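Local structure of AvrA (Salmonella typhimurium, 6BE0) at residues I62-T67 with S183-I188; M71-V76 with L88-S93; I125-F130 with A192-L197; I140-A145 with V175-Q180. The protein probably transfers acetyl groups from acetyl-CoA to serine and threonine residues of target proteins, and binds coenzyme A and inositol hexakisphosphate. All blocks are in the same frame, centred on the assembly; numbering follows the deposited sequence.

Interaction 1 of 4, residues I62-T67 with S183-I188; sequences ISYEET and SSECGI
Ser184 OG is approached by several groups at once. The backbone Tyr64 N gives it a weak but fairly straight hydrogen bond, with Tyr64 N 3.3 Å from Ser184 OG. Water 1 holds Ser184 OG at 3.1 Å and donates to the carbonyl of Ile62, so a second link joins the two segments. Ser184 OG sits between its own N and carbonyl carbon (chi1 58°), which turns the hydroxyl to the Tyr64 amide. Beside it, Glu65 lays its CG against Ser184 CB at 3.4 Å. The extended Glu65 chain carries OE2 past Ser184 to water 2, with Glu65 OE2 to water 2 at 3.1 Å. That water accepts from Cys186 N and so ties Glu65 to the first turn of helix 186-199. Tyr64 CD2 comes within 3.5 Å of Glu185 OE1, the ring and carboxylate planes being 70° apart. Ile62 CG2 lies over one face of the same ring, and Tyr64 OH is hydrogen-bonded to Glu53. Glu185 is the N-cap residue. Its OE1 makes a salt bridge with Arg292, and its OE2 takes hydrogen bonds from Ser184 N and Ser182 OG. The contact joins the loop before helix 65-82, and its first residue, Glu65, to the N-terminal end of helix 186-199. Cys186 in that first turn is consistent with the cysteine-protease-like His/Glu/Cys site of the YopJ family, where it is probably the nucleophile.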
loop_
_atom_site.group_PDB
_atom_site.type_symbol
_atom_site.label_atom_id
_atom_site.label_comp_id
_atom_site.label_asym_id
_atom_site.label_seq_id
_atom_site.Cartn_x
_atom_site.Cartn_y
_atom_site.Cartn_z
ATOM N N ILE A 62 16.158 11.844 -5.136
ATOM C CA ILE A 62 15.710 12.534 -3.927
ATOM C C ILE A 62 14.847 11.588 -3.094
ATOM O O ILE A 62 14.035 10.839 -3.640
ATOM C CB ILE A 62 14.909 13.817 -4.260
ATOM C CG1 ILE A 62 15.843 14.891 -4.820
ATOM C CG2 ILE A 62 14.194 14.357 -3.019
ATOM C CD1 ILE A 62 15.123 16.084 -5.426
ATOM N N SER A 63 15.026 11.629 -1.776
ATOM C CA SER A 63 14.219 10.829 -0.861
ATOM C C SER A 63 13.086 11.667 -0.276
ATOM O O SER A 63 13.321 12.743 0.275
ATOM C CB SER A 63 15.082 10.256 0.262
ATOM O OG SER A 63 14.283 9.561 1.205
ATOM N N TYR A 64 11.862 11.163 -0.402
ATOM C CA TYR A 64 10.671 11.861 0.075
ATOM C C TYR A 64 10.077 11.209 1.322
ATOM O O TYR A 64 9.044 11.655 1.823
ATOM C CB TYR A 64 9.614 11.905 -1.031
ATOM C CG TYR A 64 10.085 12.572 -2.301
ATOM C CD1 TYR A 64 10.109 13.955 -2.412
ATOM C CD2 TYR A 64 10.504 11.820 -3.391
ATOM C CE1 TYR A 64 10.540 14.571 -3.570
ATOM C CE2 TYR A 64 10.936 12.427 -4.555
ATOM C CZ TYR A 64 10.949 13.804 -4.639
ATOM O OH TYR A 64 11.377 14.415 -5.795
ATOM N N GLU A 65 10.729 10.161 1.817
ATOM C CA GLU A 65 10.212 9.377 2.939
ATOM C C GLU A 65 9.930 10.233 4.168
ATOM O O GLU A 65 8.862 10.134 4.769
ATOM C CB GLU A 65 11.196 8.266 3.317
ATOM C CG GLU A 65 11.562 7.339 2.177
ATOM C CD GLU A 65 12.421 6.175 2.623
ATOM O OE1 GLU A 65 12.785 6.121 3.817
ATOM O OE2 GLU A 65 12.737 5.315 1.774
ATOM N N GLU A 66 10.898 11.064 4.538
ATOM C CA GLU A 66 10.792 11.886 5.737
ATOM C C GLU A 66 9.583 12.813 5.669
ATOM O O GLU A 66 8.871 12.989 6.657
ATOM C CB GLU A 66 12.070 12.704 5.938
ATOM C CG GLU A 66 12.026 13.654 7.129
ATOM C CD GLU A 66 11.680 12.948 8.429
ATOM O OE1 GLU A 66 12.450 12.057 8.847
ATOM O OE2 GLU A 66 10.636 13.282 9.032
ATOM N N THR A 67 9.347 13.400 4.500
ATOM C CA THR A 67 8.227 14.319 4.332
ATOM C C THR A 67 6.907 13.553 4.366
ATOM O O THR A 67 5.946 13.995 4.995
ATOM C CB THR A 67 8.334 15.117 3.017
ATOM O OG1 THR A 67 9.577 15.831 2.991
ATOM C CG2 THR A 67 7.180 16.110 2.890
ATOM N N SER A 183 12.670 4.548 -4.902
ATOM C CA SER A 183 13.431 4.365 -3.670
ATOM C C SER A 183 12.724 4.818 -2.390
ATOM O O SER A 183 13.045 4.333 -1.305
ATOM C CB SER A 183 14.766 5.106 -3.788
ATOM O OG SER A 183 14.559 6.491 -4.017
ATOM N N SER A 184 11.766 5.735 -2.511
ATOM C CA SER A 184 11.228 6.429 -1.338
ATOM C C SER A 184 9.710 6.627 -1.359
ATOM O O SER A 184 9.200 7.561 -0.739
ATOM C CB SER A 184 11.913 7.793 -1.205
ATOM O OG SER A 184 11.725 8.566 -2.377
ATOM N N GLU A 185 8.990 5.741 -2.045
ATOM C CA GLU A 185 7.548 5.909 -2.239
ATOM C C GLU A 185 6.706 4.917 -1.430
ATOM O O GLU A 185 5.537 4.691 -1.745
ATOM C CB GLU A 185 7.208 5.781 -3.729
ATOM C CG GLU A 185 7.481 7.042 -4.540
ATOM C CD GLU A 185 8.855 7.622 -4.277
ATOM O OE1 GLU A 185 8.938 8.674 -3.608
ATOM O OE2 GLU A 185 9.851 7.023 -4.731
ATOM N N CYS A 186 7.288 4.338 -0.384
ATOM C CA CYS A 186 6.583 3.334 0.408
ATOM C C CYS A 186 5.299 3.896 1.013
ATOM O O CYS A 186 4.268 3.224 1.031
ATOM C CB CYS A 186 7.488 2.784 1.519
ATOM S SG CYS A 186 8.111 4.008 2.701
ATOM N N GLY A 187 5.365 5.132 1.496
ATOM C CA GLY A 187 4.213 5.776 2.102
ATOM C C GLY A 187 3.059 5.998 1.140
ATOM O O GLY A 187 1.906 5.742 1.478
ATOM N N ILE A 188 3.365 6.471 -0.063
ATOM C CA ILE A 188 2.333 6.771 -1.051
ATOM C C ILE A 188 1.631 5.498 -1.512
ATOM O O ILE A 188 0.404 5.458 -1.602
ATOM C CB ILE A 188 2.911 7.501 -2.285
ATOM C CG1 ILE A 188 3.740 8.717 -1.859
ATOM C CG2 ILE A 188 1.790 7.925 -3.236
ATOM C CD1 ILE A 188 2.974 9.739 -1.036
HETATM O O HOH W 1 12.678 9.039 -5.249
HETATM O O HOH W 2 10.342 3.775 0.503
#

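Interaction 2 of 4, residues M71-V76 with L88-S93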
loop_
_atom_site.group_PDB
_atom_site.type_symbol
_atom_site.label_atom_id
_atom_site.label_comp_id
_atom_site.label_asym_id
_atom_site.label_seq_id
_atom_site.Cartn_x
_atom_site.Cartn_y
_atom_site.Cartn_z
ATOM N N MET A 71 3.778 14.187 6.893
ATOM C CA MET A 71 2.462 14.525 6.363
ATOM C C MET A 71 1.414 13.455 6.656
ATOM O O MET A 71 0.214 13.712 6.550
ATOM C CB MET A 71 2.538 14.737 4.848
ATOM C CG MET A 71 3.404 15.906 4.407
ATOM S SD MET A 71 2.973 17.464 5.199
ATOM C CE MET A 71 1.234 17.589 4.789
ATOM N N MET A 72 1.865 12.261 7.027
ATOM C CA MET A 72 0.988 11.092 7.066
ATOM C C MET A 72 -0.227 11.251 7.986
ATOM O O MET A 72 -1.330 10.860 7.609
ATOM C CB MET A 72 1.781 9.852 7.481
ATOM C CG MET A 72 1.100 8.540 7.118
ATOM S SD MET A 72 0.719 8.408 5.358
ATOM C CE MET A 72 2.361 8.397 4.649
ATOM N N PRO A 73 -0.037 11.814 9.195
ATOM C CA PRO A 73 -1.202 12.007 10.070
ATOM C C PRO A 73 -2.321 12.796 9.397
ATOM O O PRO A 73 -3.494 12.452 9.547
ATOM C CB PRO A 73 -0.623 12.785 11.254
ATOM C CG PRO A 73 0.809 12.412 11.284
ATOM C CD PRO A 73 1.211 12.239 9.849
ATOM N N PHE A 74 -1.952 13.838 8.658
ATOM C CA PHE A 74 -2.924 14.648 7.937
ATOM C C PHE A 74 -3.503 13.878 6.757
ATOM O O PHE A 74 -4.697 13.963 6.472
ATOM C CB PHE A 74 -2.282 15.945 7.446
ATOM C CG PHE A 74 -1.589 16.723 8.527
ATOM C CD1 PHE A 74 -2.318 17.467 9.436
ATOM C CD2 PHE A 74 -0.209 16.714 8.629
ATOM C CE1 PHE A 74 -1.686 18.184 10.429
ATOM C CE2 PHE A 74 0.429 17.430 9.622
ATOM C CZ PHE A 74 -0.312 18.167 10.523
ATOM N N LEU A 75 -2.649 13.127 6.072
ATOM C CA LEU A 75 -3.070 12.353 4.911
ATOM C C LEU A 75 -4.038 11.247 5.314
ATOM O O LEU A 75 -4.983 10.937 4.588
ATOM C CB LEU A 75 -1.851 11.764 4.199
ATOM C CG LEU A 75 -0.936 12.789 3.522
ATOM C CD1 LEU A 75 0.333 12.131 2.999
ATOM C CD2 LEU A 75 -1.669 13.498 2.393
ATOM N N VAL A 76 -3.800 10.657 6.479
ATOM C CA VAL A 76 -4.674 9.615 6.998
ATOM C C VAL A 76 -6.006 10.216 7.446
ATOM O O VAL A 76 -7.069 9.656 7.173
ATOM C CB VAL A 76 -4.006 8.862 8.167
ATOM C CG1 VAL A 76 -5.006 7.959 8.889
ATOM C CG2 VAL A 76 -2.833 8.044 7.652
ATOM N N LEU A 88 -8.863 3.815 8.861
ATOM C CA LEU A 88 -7.413 3.797 8.726
ATOM C C LEU A 88 -6.736 4.367 9.967
ATOM O O LEU A 88 -7.137 5.411 10.482
ATOM C CB LEU A 88 -6.979 4.583 7.488
ATOM C CG LEU A 88 -5.490 4.519 7.141
ATOM C CD1 LEU A 88 -5.032 3.080 6.931
ATOM C CD2 LEU A 88 -5.202 5.353 5.903
ATOM N N LYS A 89 -5.714 3.660 10.440
ATOM C CA LYS A 89 -4.906 4.102 11.569
ATOM C C LYS A 89 -3.437 4.162 11.172
ATOM O O LYS A 89 -2.941 3.281 10.470
ATOM C CB LYS A 89 -5.084 3.165 12.767
ATOM C CG LYS A 89 -6.398 3.331 13.514
ATOM C CD LYS A 89 -6.448 4.661 14.246
ATOM C CE LYS A 89 -7.622 4.733 15.206
ATOM N NZ LYS A 89 -7.709 6.072 15.850
ATOM N N PHE A 90 -2.749 5.207 11.614
ATOM C CA PHE A 90 -1.313 5.322 11.404
ATOM C C PHE A 90 -0.578 4.934 12.678
ATOM O O PHE A 90 -0.765 5.553 13.726
ATOM C CB PHE A 90 -0.937 6.742 10.978
ATOM C CG PHE A 90 0.545 6.962 10.841
ATOM C CD1 PHE A 90 1.314 6.121 10.055
ATOM C CD2 PHE A 90 1.164 8.016 11.490
ATOM C CE1 PHE A 90 2.677 6.323 9.927
ATOM C CE2 PHE A 90 2.524 8.225 11.364
ATOM C CZ PHE A 90 3.281 7.377 10.581
ATOM N N VAL A 91 0.244 3.896 12.578
ATOM C CA VAL A 91 1.029 3.413 13.708
ATOM C C VAL A 91 2.509 3.522 13.366
ATOM O O VAL A 91 2.895 3.401 12.204
ATOM C CB VAL A 91 0.664 1.960 14.077
ATOM C CG1 VAL A 91 -0.771 1.890 14.577
ATOM C CG2 VAL A 91 0.863 1.031 12.888
ATOM N N MET A 92 3.331 3.750 14.383
ATOM C CA MET A 92 4.718 4.137 14.172
ATOM C C MET A 92 5.695 3.041 14.583
ATOM O O MET A 92 6.898 3.278 14.690
ATOM C CB MET A 92 5.001 5.426 14.941
ATOM C CG MET A 92 3.880 6.447 14.792
ATOM S SD MET A 92 4.325 8.113 15.308
ATOM C CE MET A 92 5.403 8.599 13.954
ATOM N N SER A 93 5.173 1.839 14.807
ATOM C CA SER A 93 6.012 0.680 15.094
ATOM C C SER A 93 5.204 -0.607 14.992
ATOM O O SER A 93 3.973 -0.584 15.007
ATOM C CB SER A 93 6.638 0.788 16.485
ATOM O OG SER A 93 5.663 0.630 17.500
#
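The Phe90 ring takes Met72 CG over one face, 3.8 Å above the ring plane and offset toward the rim. This is a CH-pi contact, with Met72 CG 3.9 Å from the Phe90 ring centroid and 16° off the normal. Pro73 CG comes at the ring obliquely, and more loosely, at 4.4 Å from Phe90 CD2. The contact is a helix laid on an outermost strand of the mixed five-stranded sheet. The segment 71-76 of helix 65-82 and strand 88-91 run antiparallel, 169° between directions, with axes 8.7 Å apart. Both Phe90 and Leu88 point to the helix, two residues apart on one side of the strand. Met72 has CG anti to the backbone N, but its chain turns at chi2 (56°) and again at chi3, and CG is the Met72 atom that touches the ring. One turn on, Val76 fits against both strand residues and crosses each at about a right angle. The backbones of Lys89 and Val91 are hydrogen-bonded to strand 111-117, whose Leu115 also touches Met72. Val76 divides its branches: CG2 reaches Phe90 CB at 4.0 Å, while CG1 lies 3.9 Å from Leu88 CG.

Interaction 3 of 4, residues I125-F130 with A192-L197; sequences ISVVDF and ALAKKL. With IHP (inositol hexakisphosphate), chain B.
Val127 points from its strand into helix 186-199 and meets three residues there. Its CG2 lies 3.8 Å from Ala194 CB and 3.8 Å from Leu197 CD1. Its CG1 touches Leu193 CB more loosely. This is the helix-on-sheet layer of an alpha/beta fold: strand 125-130 and helix 192-197 run nearly parallel, 11° apart, with axes 8.5 Å apart. Two residues on, Asp129 also faces the helix. The side chains of Val127 and Asp129 lie alongside that of Leu197, pointing the opposite way to it. Leu197 CD1 packs 3.8 Å from Asp129 CB, and Leu197 CD2 is beside the carboxylate. Asp129 is buried but its oxygens have partners: OD1 forms a salt bridge with Arg113 NE, and OD2 is hydrogen-bonded to His208 NE2. Water 3 lies 2.7 Å from both Asp129 OD2 and Leu197 O and can bridge them, but other acceptors compete for its protons. Farther out, Phe236 and Leu204 pack on Leu197, and Leu115 on Val127. Lys195 and Lys196, on the same turn, do not touch the strand and take part in the inositol hexakisphosphate pocket. Lys195 NZ also has a salt bridge to Glu295, which probably helps to position it; its bond to the ligand is weak. The chain of Lys196 bends at chi2 and chi4, and its NZ donates to O33 of the ligand at 3.0 Å.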
loop_
_atom_site.group_PDB
_atom_site.type_symbol
_atom_site.label_atom_id
_atom_site.label_comp_id
_atom_site.label_asym_id
_atom_site.label_seq_id
_atom_site.Cartn_x
_atom_site.Cartn_y
_atom_site.Cartn_z
ATOM N N ILE A 125 7.143 2.297 5.461
ATOM C CA ILE A 125 5.708 2.308 5.694
ATOM C C ILE A 125 5.010 1.268 4.825
ATOM O O ILE A 125 5.069 1.335 3.597
ATOM C CB ILE A 125 5.117 3.706 5.416
ATOM C CG1 ILE A 125 5.715 4.724 6.394
ATOM C CG2 ILE A 125 3.596 3.686 5.536
ATOM C CD1 ILE A 125 5.407 6.167 6.054
ATOM N N SER A 126 4.362 0.306 5.476
ATOM C CA SER A 126 3.559 -0.703 4.791
ATOM C C SER A 126 2.089 -0.523 5.151
ATOM O O SER A 126 1.749 0.310 5.992
ATOM C CB SER A 126 4.020 -2.113 5.164
ATOM O OG SER A 126 5.385 -2.307 4.845
ATOM N N VAL A 127 1.224 -1.305 4.512
ATOM C CA VAL A 127 -0.201 -1.281 4.820
ATOM C C VAL A 127 -0.677 -2.672 5.227
ATOM O O VAL A 127 -0.296 -3.673 4.622
ATOM C CB VAL A 127 -1.038 -0.765 3.627
ATOM C CG1 VAL A 127 -0.888 -1.672 2.414
ATOM C CG2 VAL A 127 -2.505 -0.626 4.023
ATOM N N VAL A 128 -1.505 -2.718 6.267
ATOM C CA VAL A 128 -2.072 -3.965 6.766
ATOM C C VAL A 128 -3.586 -3.932 6.621
ATOM O O VAL A 128 -4.217 -2.940 6.979
ATOM C CB VAL A 128 -1.712 -4.203 8.250
ATOM C CG1 VAL A 128 -2.370 -5.480 8.773
ATOM C CG2 VAL A 128 -0.206 -4.264 8.431
ATOM N N ASP A 129 -4.165 -5.009 6.097
ATOM C CA ASP A 129 -5.617 -5.131 6.030
ATOM C C ASP A 129 -6.114 -6.058 7.132
ATOM O O ASP A 129 -5.597 -7.163 7.310
ATOM C CB ASP A 129 -6.066 -5.648 4.664
ATOM C CG ASP A 129 -7.550 -5.416 4.410
ATOM O OD1 ASP A 129 -8.114 -4.450 4.967
ATOM O OD2 ASP A 129 -8.152 -6.197 3.646
ATOM N N PHE A 130 -7.121 -5.588 7.859
ATOM C CA PHE A 130 -7.673 -6.295 9.011
ATOM C C PHE A 130 -9.135 -6.648 8.748
ATOM O O PHE A 130 -9.934 -5.787 8.384
ATOM C CB PHE A 130 -7.531 -5.431 10.270
ATOM C CG PHE A 130 -8.213 -5.992 11.484
ATOM C CD1 PHE A 130 -7.518 -6.784 12.383
ATOM C CD2 PHE A 130 -9.543 -5.708 11.737
ATOM C CE1 PHE A 130 -8.144 -7.292 13.506
ATOM C CE2 PHE A 130 -10.174 -6.213 12.856
ATOM C CZ PHE A 130 -9.475 -7.006 13.742
ATOM N N ALA A 192 -2.326 4.672 -0.793
ATOM C CA ALA A 192 -3.216 4.422 -1.921
ATOM C C ALA A 192 -3.875 3.054 -1.796
ATOM O O ALA A 192 -5.091 2.924 -1.949
ATOM C CB ALA A 192 -2.452 4.526 -3.232
ATOM N N LEU A 193 -3.064 2.037 -1.517
ATOM C CA LEU A 193 -3.565 0.679 -1.344
ATOM C C LEU A 193 -4.575 0.600 -0.202
ATOM O O LEU A 193 -5.558 -0.133 -0.286
ATOM C CB LEU A 193 -2.409 -0.288 -1.087
ATOM C CG LEU A 193 -1.476 -0.553 -2.271
ATOM C CD1 LEU A 193 -0.282 -1.385 -1.829
ATOM C CD2 LEU A 193 -2.215 -1.235 -3.410
ATOM N N ALA A 194 -4.328 1.360 0.860
ATOM C CA ALA A 194 -5.226 1.382 2.010
ATOM C C ALA A 194 -6.643 1.749 1.582
ATOM O O ALA A 194 -7.612 1.118 2.002
ATOM C CB ALA A 194 -4.721 2.357 3.060
ATOM N N LYS A 195 -6.753 2.767 0.736
ATOM C CA LYS A 195 -8.050 3.216 0.250
ATOM C C LYS A 195 -8.656 2.196 -0.713
ATOM O O LYS A 195 -9.871 2.017 -0.748
ATOM C CB LYS A 195 -7.924 4.587 -0.421
ATOM C CG LYS A 195 -8.142 5.754 0.539
ATOM C CD LYS A 195 -7.074 6.835 0.412
ATOM C CE LYS A 195 -7.202 7.626 -0.879
ATOM N NZ LYS A 195 -6.229 8.756 -0.928
ATOM N N LYS A 196 -7.808 1.522 -1.483
ATOM C CA LYS A 196 -8.274 0.488 -2.402
ATOM C C LYS A 196 -8.731 -0.765 -1.652
ATOM O O LYS A 196 -9.646 -1.459 -2.096
ATOM C CB LYS A 196 -7.177 0.125 -3.404
ATOM C CG LYS A 196 -6.891 1.206 -4.440
ATOM C CD LYS A 196 -8.067 1.392 -5.390
ATOM C CE LYS A 196 -7.772 2.437 -6.456
ATOM N NZ LYS A 196 -7.659 3.810 -5.885
ATOM N N LEU A 197 -8.093 -1.052 -0.520
ATOM C CA LEU A 197 -8.490 -2.184 0.313
ATOM C C LEU A 197 -9.939 -2.030 0.772
ATOM O O LEU A 197 -10.648 -3.017 0.970
ATOM C CB LEU A 197 -7.565 -2.319 1.526
ATOM C CG LEU A 197 -6.163 -2.878 1.272
ATOM C CD1 LEU A 197 -5.282 -2.680 2.499
ATOM C CD2 LEU A 197 -6.220 -4.347 0.889
HETATM C C1 IHP B . -9.959 7.852 -7.347
HETATM C C2 IHP B . -8.540 7.638 -6.834
HETATM C C3 IHP B . -7.526 7.758 -7.959
HETATM C C4 IHP B . -7.685 9.075 -8.690
HETATM C C5 IHP B . -9.060 9.109 -9.330
HETATM C C6 IHP B . -10.141 9.062 -8.261
HETATM O O11 IHP B . -10.823 7.948 -6.229
HETATM P P1 IHP B . -11.710 6.676 -5.854
HETATM O O21 IHP B . -11.764 6.526 -4.350
HETATM O O31 IHP B . -11.116 5.414 -6.442
HETATM O O41 IHP B . -13.104 6.873 -6.388
HETATM O O12 IHP B . -8.244 8.578 -5.778
HETATM P P2 IHP B . -7.945 8.056 -4.313
HETATM O O22 IHP B . -9.041 7.130 -3.842
HETATM O O32 IHP B . -6.637 7.301 -4.273
HETATM O O42 IHP B . -7.866 9.234 -3.368
HETATM O O13 IHP B . -6.203 7.623 -7.436
HETATM P P3 IHP B . -5.356 6.321 -7.791
HETATM O O23 IHP B . -4.561 5.888 -6.583
HETATM O O33 IHP B . -6.256 5.185 -8.216
HETATM O O43 IHP B . -4.398 6.635 -8.910
HETATM O O14 IHP B . -6.621 9.265 -9.641
HETATM P P4 IHP B . -6.465 8.431 -11.013
HETATM O O24 IHP B . -5.023 8.005 -11.175
HETATM O O34 IHP B . -7.339 7.198 -11.031
HETATM O O44 IHP B . -6.815 9.310 -12.182
HETATM O O15 IHP B . -9.234 10.265 -10.151
HETATM P P5 IHP B . -10.170 10.162 -11.425
HETATM O O25 IHP B . -11.046 8.931 -11.328
HETATM O O35 IHP B . -11.039 11.392 -11.498
HETATM O O45 IHP B . -9.345 10.070 -12.685
HETATM O O16 IHP B . -10.145 10.273 -7.507
HETATM P P6 IHP B . -11.495 11.034 -7.295
HETATM O O26 IHP B . -11.222 12.407 -6.738
HETATM O O36 IHP B . -12.224 11.167 -8.607
HETATM O O46 IHP B . -12.368 10.286 -6.317
HETATM O O HOH W 3 -10.396 -5.045 2.690
#

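Interaction 4 of 4, residues I140-A145 with V175-Q180; sequences ILFEPA and VELDIQ
Val175 and Phe142 run next to each other with their side chains in the same direction. Phe142 CD2 is 3.8 Å from Val175 CB. Ile140 CG2 lies over the rim of one face of the Phe142 ring and also presses on Val175 CG2 at 3.5 Å, a tight contact. Leu177 CD2 comes to the edge of the ring, near its plane. The backbones here pair in parallel, joining the two strands of a beta-alpha-beta unit whose helix is 151-164. Val175 N donates to Leu141 O, and Glu143 N to Val175 O at 2.9 Å. Leu177 N continues to Glu143 O. Farther along, Pro144 O accepts two amides. Ile179 N comes nearly along the C=O axis at 2.8 Å, and Gln180 N from above the carbonyl plane at 3.1 Å. At the polar edge, Glu143 OE1 is hydrogen-bonded to His124 NE2, consistent with the His-Glu pair of the YopJ-family catalytic site. Glu176 OE2 takes the amide of Cys147, and Asp178 OD1 makes a salt bridge with Arg181, which binds coenzyme A.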
loop_
_atom_site.group_PDB
_atom_site.type_symbol
_atom_site.label_atom_id
_atom_site.label_comp_id
_atom_site.label_asym_id
_atom_site.label_seq_id
_atom_site.Cartn_x
_atom_site.Cartn_y
_atom_site.Cartn_z
ATOM N N ILE A 140 -3.416 -9.223 7.086
ATOM C CA ILE A 140 -2.546 -9.350 5.921
ATOM C C ILE A 140 -1.692 -8.105 5.731
ATOM O O ILE A 140 -2.210 -7.008 5.524
ATOM C CB ILE A 140 -3.353 -9.617 4.638
ATOM C CG1 ILE A 140 -4.187 -10.890 4.808
ATOM C CG2 ILE A 140 -2.415 -9.748 3.437
ATOM C CD1 ILE A 140 -5.105 -11.203 3.642
ATOM N N LEU A 141 -0.378 -8.296 5.797
ATOM C CA LEU A 141 0.584 -7.224 5.585
ATOM C C LEU A 141 0.977 -7.167 4.115
ATOM O O LEU A 141 1.487 -8.143 3.568
ATOM C CB LEU A 141 1.822 -7.438 6.463
ATOM C CG LEU A 141 3.002 -6.480 6.266
ATOM C CD1 LEU A 141 2.641 -5.065 6.676
ATOM C CD2 LEU A 141 4.210 -6.975 7.048
ATOM N N PHE A 142 0.733 -6.026 3.479
ATOM C CA PHE A 142 1.085 -5.844 2.076
ATOM C C PHE A 142 2.359 -5.021 1.941
ATOM O O PHE A 142 2.442 -3.899 2.441
ATOM C CB PHE A 142 -0.057 -5.171 1.313
ATOM C CG PHE A 142 -1.294 -6.016 1.206
ATOM C CD1 PHE A 142 -2.277 -5.956 2.179
ATOM C CD2 PHE A 142 -1.471 -6.872 0.135
ATOM C CE1 PHE A 142 -3.414 -6.734 2.083
ATOM C CE2 PHE A 142 -2.609 -7.652 0.034
ATOM C CZ PHE A 142 -3.579 -7.581 1.008
ATOM N N GLU A 143 3.349 -5.602 1.269
ATOM C CA GLU A 143 4.587 -4.907 0.948
ATOM C C GLU A 143 4.548 -4.476 -0.515
ATOM O O GLU A 143 4.509 -5.328 -1.404
ATOM C CB GLU A 143 5.794 -5.810 1.209
ATOM C CG GLU A 143 6.053 -6.102 2.682
ATOM C CD GLU A 143 6.508 -4.878 3.460
ATOM O OE1 GLU A 143 6.846 -3.855 2.828
ATOM O OE2 GLU A 143 6.528 -4.941 4.707
ATOM N N PRO A 144 4.534 -3.156 -0.776
ATOM C CA PRO A 144 4.488 -2.716 -2.175
ATOM C C PRO A 144 5.709 -3.152 -2.986
ATOM O O PRO A 144 5.585 -3.400 -4.184
ATOM C CB PRO A 144 4.430 -1.188 -2.061
ATOM C CG PRO A 144 3.868 -0.929 -0.710
ATOM C CD PRO A 144 4.404 -2.023 0.157
ATOM N N ALA A 145 6.868 -3.238 -2.339
ATOM C CA ALA A 145 8.103 -3.619 -3.019
ATOM C C ALA A 145 8.315 -5.129 -2.963
ATOM O O ALA A 145 7.415 -5.877 -2.582
ATOM C CB ALA A 145 9.291 -2.890 -2.402
ATOM N N VAL A 175 2.192 -10.368 2.117
ATOM C CA VAL A 175 2.040 -10.435 0.668
ATOM C C VAL A 175 3.038 -9.527 -0.045
ATOM O O VAL A 175 3.097 -8.323 0.206
ATOM C CB VAL A 175 0.609 -10.053 0.239
ATOM C CG1 VAL A 175 0.469 -10.085 -1.281
ATOM C CG2 VAL A 175 -0.399 -10.991 0.882
ATOM N N GLU A 176 3.818 -10.127 -0.936
ATOM C CA GLU A 176 4.736 -9.392 -1.793
ATOM C C GLU A 176 3.996 -8.926 -3.039
ATOM O O GLU A 176 3.313 -9.718 -3.686
ATOM C CB GLU A 176 5.932 -10.270 -2.173
ATOM C CG GLU A 176 6.918 -9.630 -3.140
ATOM C CD GLU A 176 7.896 -10.636 -3.716
ATOM O OE1 GLU A 176 7.441 -11.666 -4.259
ATOM O OE2 GLU A 176 9.119 -10.398 -3.625
ATOM N N LEU A 177 4.130 -7.645 -3.369
ATOM C CA LEU A 177 3.484 -7.086 -4.553
ATOM C C LEU A 177 4.494 -6.806 -5.662
ATOM O O LEU A 177 4.221 -7.064 -6.836
ATOM C CB LEU A 177 2.727 -5.804 -4.193
ATOM C CG LEU A 177 1.555 -5.953 -3.216
ATOM C CD1 LEU A 177 0.858 -4.615 -3.019
ATOM C CD2 LEU A 177 0.557 -7.005 -3.685
ATOM N N ASP A 178 5.660 -6.292 -5.281
ATOM C CA ASP A 178 6.697 -5.905 -6.237
ATOM C C ASP A 178 6.125 -5.003 -7.325
ATOM O O ASP A 178 6.223 -5.307 -8.514
ATOM C CB ASP A 178 7.346 -7.142 -6.867
ATOM C CG ASP A 178 8.580 -6.803 -7.692
ATOM O OD1 ASP A 178 9.263 -5.806 -7.370
ATOM O OD2 ASP A 178 8.866 -7.533 -8.665
ATOM N N ILE A 179 5.509 -3.901 -6.905
ATOM C CA ILE A 179 5.003 -2.894 -7.831
ATOM C C ILE A 179 5.695 -1.559 -7.579
ATOM O O ILE A 179 5.655 -0.665 -8.423
ATOM C CB ILE A 179 3.479 -2.722 -7.711
ATOM C CG1 ILE A 179 3.082 -2.431 -6.262
ATOM C CG2 ILE A 179 2.773 -3.974 -8.220
ATOM C CD1 ILE A 179 1.633 -2.012 -6.100
ATOM N N GLN A 180 6.324 -1.428 -6.413
ATOM C CA GLN A 180 7.178 -0.281 -6.133
ATOM C C GLN A 180 8.616 -0.625 -6.489
ATOM O O GLN A 180 9.135 -1.665 -6.081
ATOM C CB GLN A 180 7.093 0.140 -4.664
ATOM C CG GLN A 180 8.035 1.291 -4.310
ATOM C CD GLN A 180 8.160 1.517 -2.821
ATOM O OE1 GLN A 180 7.258 1.188 -2.054
ATOM N NE2 GLN A 180 9.290 2.078 -2.403
#

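Helix 186-199 joins interactions 1 and 3, and helix 65-82 joins interactions 1 and 2. Where 1 and 2 meet, Gly187 CA lies 4.1 Å from Met72 CE. Interactions 2, 3 and 4 share the mixed sheet. Strands 125-133 and 136-143 are neighbours there, with Val127 O 2.8 Å from Phe142 N. Interaction 1 packs on both 3 and 4 at Cys186: its SG is 3.4 Å from Ile125 N, and its CA is 3.3 Å from Gln180 OE1. Cys186 SG lies 8.0 Å from Glu143 OE1, which is hydrogen-bonded to His124, consistent with a Cys-His-Glu site. The Ser183 side chain is about 6 Å from coenzyme A, while Lys195 and Lys196 of interaction 3 reach inositol hexakisphosphate.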